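Local coordinates for avirulence protein AvrptoB (PDB 2FD4), which acts inside plant cells as a bacterial virulence effector whose C-terminal U-box-like domain, the part in this model, is an E3 ubiquitin ligase, suppressing programmed cell death in susceptible plants, at residues 43-46 with 50-53; 106-109 with 115-118. All coordinates share one frame; numbering follows the deposited sequence.

Interaction 1: 43-46 with 50-53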
loop_
_atom_site.group_PDB
_atom_site.type_symbol
_atom_site.label_atom_id
_atom_site.label_comp_id
_atom_site.label_asym_id
_atom_site.label_seq_id
_atom_site.Cartn_x
_atom_site.Cartn_y
_atom_site.Cartn_z
ATOM N N VAL A 43 9.093 -3.893 14.927
ATOM C CA VAL A 43 8.131 -3.130 14.164
ATOM C C VAL A 43 8.290 -3.427 12.679
ATOM O O VAL A 43 9.404 -3.632 12.199
ATOM C CB VAL A 43 8.328 -1.615 14.433
ATOM C CG1 VAL A 43 7.467 -0.778 13.503
ATOM C CG2 VAL A 43 8.019 -1.283 15.884
ATOM N N THR A 44 7.166 -3.454 11.957
ATOM C CA THR A 44 7.190 -3.571 10.522
ATOM C C THR A 44 7.793 -2.290 9.925
ATOM O O THR A 44 7.410 -1.181 10.320
ATOM C CB THR A 44 5.749 -3.767 9.963
ATOM O OG1 THR A 44 5.113 -4.849 10.645
ATOM C CG2 THR A 44 5.788 -4.079 8.495
ATOM N N HIS A 45 8.719 -2.443 8.970
ATOM C CA HIS A 45 9.253 -1.313 8.200
ATOM C C HIS A 45 8.641 -1.323 6.832
ATOM O O HIS A 45 8.290 -2.376 6.299
ATOM C CB HIS A 45 10.780 -1.364 8.071
ATOM C CG HIS A 45 11.482 -0.881 9.288
ATOM N ND1 HIS A 45 12.604 -0.068 9.251
ATOM C CD2 HIS A 45 11.192 -1.070 10.595
ATOM C CE1 HIS A 45 12.970 0.207 10.488
ATOM N NE2 HIS A 45 12.137 -0.392 11.320
ATOM N N CYS A 46 8.487 -0.135 6.273
ATOM C CA CYS A 46 7.949 -0.024 4.941
ATOM C C CYS A 46 8.994 -0.616 4.027
ATOM O O CYS A 46 10.185 -0.616 4.310
ATOM C CB CYS A 46 7.664 1.453 4.637
ATOM S SG CYS A 46 7.288 1.910 2.931
ATOM N N GLY A 50 11.780 2.763 6.978
ATOM C CA GLY A 50 11.130 3.374 8.119
ATOM C C GLY A 50 9.973 2.564 8.665
ATOM O O GLY A 50 9.394 1.745 7.971
ATOM N N GLU A 51 9.661 2.789 9.945
ATOM C CA GLU A 51 8.624 2.043 10.614
ATOM C C GLU A 51 7.263 2.461 10.066
ATOM O O GLU A 51 7.065 3.624 9.669
ATOM C CB GLU A 51 8.642 2.306 12.114
ATOM C CG GLU A 51 9.900 1.807 12.838
ATOM C CD GLU A 51 9.861 2.096 14.323
ATOM O OE1 GLU A 51 8.965 2.878 14.741
ATOM O OE2 GLU A 51 10.759 1.583 15.075
ATOM N N LEU A 52 6.335 1.517 10.032
ATOM C CA LEU A 52 4.926 1.820 9.694
ATOM C C LEU A 52 3.988 1.934 10.916
ATOM O O LEU A 52 4.167 1.215 11.905
ATOM C CB LEU A 52 4.357 0.768 8.756
ATOM C CG LEU A 52 4.956 0.748 7.370
ATOM C CD1 LEU A 52 4.496 -0.482 6.646
ATOM C CD2 LEU A 52 4.608 2.037 6.664
ATOM N N SER A 53 3.006 2.853 10.847
ATOM C CA SER A 53 1.979 3.001 11.867
ATOM C C SER A 53 0.666 3.569 11.317
ATOM O O SER A 53 0.647 4.517 10.525
ATOM C CB SER A 53 2.431 3.852 13.062
ATOM O OG SER A 53 1.500 3.749 14.162
#

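Interaction 2: 106-109 with 115-118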
loop_
_atom_site.group_PDB
_atom_site.type_symbol
_atom_site.label_atom_id
_atom_site.label_comp_id
_atom_site.label_asym_id
_atom_site.label_seq_id
_atom_site.Cartn_x
_atom_site.Cartn_y
_atom_site.Cartn_z
ATOM N N GLU A 106 6.047 -6.721 -12.242
ATOM C CA GLU A 106 4.927 -6.763 -13.159
ATOM C C GLU A 106 4.307 -5.382 -13.201
ATOM O O GLU A 106 4.393 -4.630 -12.223
ATOM C CB GLU A 106 3.910 -7.812 -12.729
ATOM C CG GLU A 106 4.517 -9.224 -12.564
ATOM C CD GLU A 106 5.193 -9.758 -13.833
ATOM O OE1 GLU A 106 4.791 -9.342 -14.946
ATOM O OE2 GLU A 106 6.124 -10.621 -13.730
ATOM N N THR A 107 3.714 -5.031 -14.341
ATOM C CA THR A 107 3.141 -3.684 -14.518
ATOM C C THR A 107 2.215 -3.371 -13.368
ATOM O O THR A 107 1.327 -4.165 -13.045
ATOM C CB THR A 107 2.330 -3.556 -15.811
ATOM O OG1 THR A 107 3.143 -3.912 -16.937
ATOM C CG2 THR A 107 1.796 -2.124 -15.960
ATOM N N LEU A 108 2.400 -2.200 -12.777
ATOM C CA LEU A 108 1.586 -1.711 -11.649
ATOM C C LEU A 108 1.447 -0.191 -11.797
ATOM O O LEU A 108 2.431 0.535 -11.890
ATOM C CB LEU A 108 2.243 -2.045 -10.328
ATOM C CG LEU A 108 1.416 -1.824 -9.051
ATOM C CD1 LEU A 108 0.281 -2.793 -9.002
ATOM C CD2 LEU A 108 2.255 -2.010 -7.846
ATOM N N ASN A 109 0.206 0.269 -11.829
ATOM C CA ASN A 109 -0.141 1.668 -12.140
ATOM C C ASN A 109 -1.541 1.969 -11.572
ATOM O O ASN A 109 -2.117 1.132 -10.836
ATOM C CB ASN A 109 -0.039 1.889 -13.687
ATOM C CG ASN A 109 -0.879 0.915 -14.485
ATOM O OD1 ASN A 109 -1.852 0.371 -13.976
ATOM N ND2 ASN A 109 -0.484 0.651 -15.765
ATOM N N LYS A 115 -6.326 -3.915 -7.398
ATOM C CA LYS A 115 -6.283 -5.389 -7.495
ATOM C C LYS A 115 -5.131 -5.957 -6.661
ATOM O O LYS A 115 -5.107 -7.195 -6.352
ATOM C CB LYS A 115 -6.113 -5.811 -8.954
ATOM C CG LYS A 115 -7.219 -5.356 -9.881
ATOM C CD LYS A 115 -6.997 -5.840 -11.310
ATOM C CE LYS A 115 -7.799 -4.958 -12.320
ATOM N NZ LYS A 115 -7.569 -5.368 -13.756
ATOM N N TYR A 116 -4.195 -5.085 -6.280
ATOM C CA TYR A 116 -3.068 -5.526 -5.521
ATOM C C TYR A 116 -3.020 -4.982 -4.128
ATOM O O TYR A 116 -2.388 -5.622 -3.314
ATOM C CB TYR A 116 -1.749 -5.109 -6.206
ATOM C CG TYR A 116 -1.370 -5.836 -7.469
ATOM C CD1 TYR A 116 -0.436 -6.857 -7.434
ATOM C CD2 TYR A 116 -1.812 -5.413 -8.709
ATOM C CE1 TYR A 116 -0.039 -7.483 -8.536
ATOM C CE2 TYR A 116 -1.385 -6.037 -9.866
ATOM C CZ TYR A 116 -0.489 -7.085 -9.748
ATOM O OH TYR A 116 -0.017 -7.756 -10.832
ATOM N N ALA A 117 -3.567 -3.782 -3.877
ATOM C CA ALA A 117 -3.342 -3.064 -2.600
ATOM C C ALA A 117 -4.549 -3.186 -1.659
ATOM O O ALA A 117 -5.702 -3.128 -2.104
ATOM C CB ALA A 117 -3.006 -1.611 -2.835
ATOM N N PHE A 118 -4.239 -3.368 -0.375
ATOM C CA PHE A 118 -5.251 -3.506 0.699
ATOM C C PHE A 118 -4.943 -2.444 1.738
ATOM O O PHE A 118 -3.791 -2.283 2.143
ATOM C CB PHE A 118 -5.137 -4.892 1.306
ATOM C CG PHE A 118 -5.529 -5.951 0.354
ATOM C CD1 PHE A 118 -6.846 -6.364 0.288
ATOM C CD2 PHE A 118 -4.606 -6.495 -0.530
ATOM C CE1 PHE A 118 -7.247 -7.321 -0.619
ATOM C CE2 PHE A 118 -4.998 -7.453 -1.459
ATOM C CZ PHE A 118 -6.328 -7.869 -1.496
#

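Interaction 1: 43-46 with 50-53
The carbonyl oxygen of Gly50 takes the N-H of Cys46, with Cys46 N to Gly50 O at 2.7 Å and the donor close to the line of the carbonyl bond (C=O...N angle 171°). The CA-H of His45 adds a second, weaker contact to the same oxygen. This is an antiparallel beta bridge in one of the long loops of the U-box-like ligase domain: His45 and Glu51 form a single non-hydrogen-bonded pair. The bond on the other side of that pair runs back from Leu52 N to Thr44 O at 2.9 Å, nearly straight at its hydrogen (166°) but tilted out of the carbonyl plane. The chain between the two segments carries Phe48, inferred to bind the E2.

The imidazole of His45 lies with one face over the Gly50-Glu51 peptide, and Glu51 N sits over the ring centre. Glu51 CG reaches the ring at His45 NE2, 3.5 Å away, while the carboxylate plane is turned steeply from the ring. Beyond it Val43 crosses the glutamate chain at about a right angle; with CG1 anti to the backbone N (chi1 172°), that methyl falls against the aliphatic part of Glu51. Leu52 lies with Thr44 and Cys46 next to strand 83-87, where Leu52 and Thr44 touch Phe85 and Cys46 touches Met86. The hydroxyl of Thr44 is used by Lys33 N. Across the bridge, Leu52 CD2 packs on Cys46 CB at 3.7 Å.

Interaction 2: 106-109 with 115-118
One methyl carries most of this contact: CD1 of Leu108 comes over one face of the Tyr116 ring at its CD2-CE2 rim, well off centre, with Leu108 CD1 to Tyr116 CD2 at 3.4 Å and to Tyr116 CE2 at 3.7 Å. Leu108 gets there with CG anti to its amide nitrogen (chi1 -170°), which carries the branch from the loop toward the ring. At the far end, Tyr116 OH passes Glu106 CB and Thr107 O, each 4.4 Å away, too far for a hydrogen bond. The contact ties the loop after helix 88-97 to the junction of helix 113-116 and strand 117-121 in the U-box-like domain.

Leu64 on strand 61-65 touches both Leu108 and Tyr116, and Pro68 also touches the tyrosine. Farther out, Asn112 holds the loop by two bonds, its ND2 to Thr107 O and its OD1 to Asn109 N, while the Leu108 backbone is tied to Pro99 and that of Tyr116 to Ala65. Pro102, an inferred E2-binding residue, has its side chain about 4 Å from that of Leu108. With no hydrogen bond between the segments, the contact is van der Waals packing and depends on shape fit.

In the fold
From the N terminus the chain runs through strand 18-21 into a long loop, where interaction 1 folds 43-46 back against 50-53 and closes a short turn of three intervening residues. Strands 61-65 and 83-87 follow, then helix 88-97. Only after these does interaction 2 join 106-109 to 115-118, spanning five residues that include the start of helix 113-116; 115-118 then carries the chain from the helix into strand 117-121. The two closures stand in series, neither nested nor crossed. The centres of interactions 1 and 2 are about 20 Å apart. Interaction 1 packs a loop against edge strand 83-87, while interaction 2 ties the loop after helix 88-97 to the start of strand 117-121, a sheet neighbour of strand 61-65.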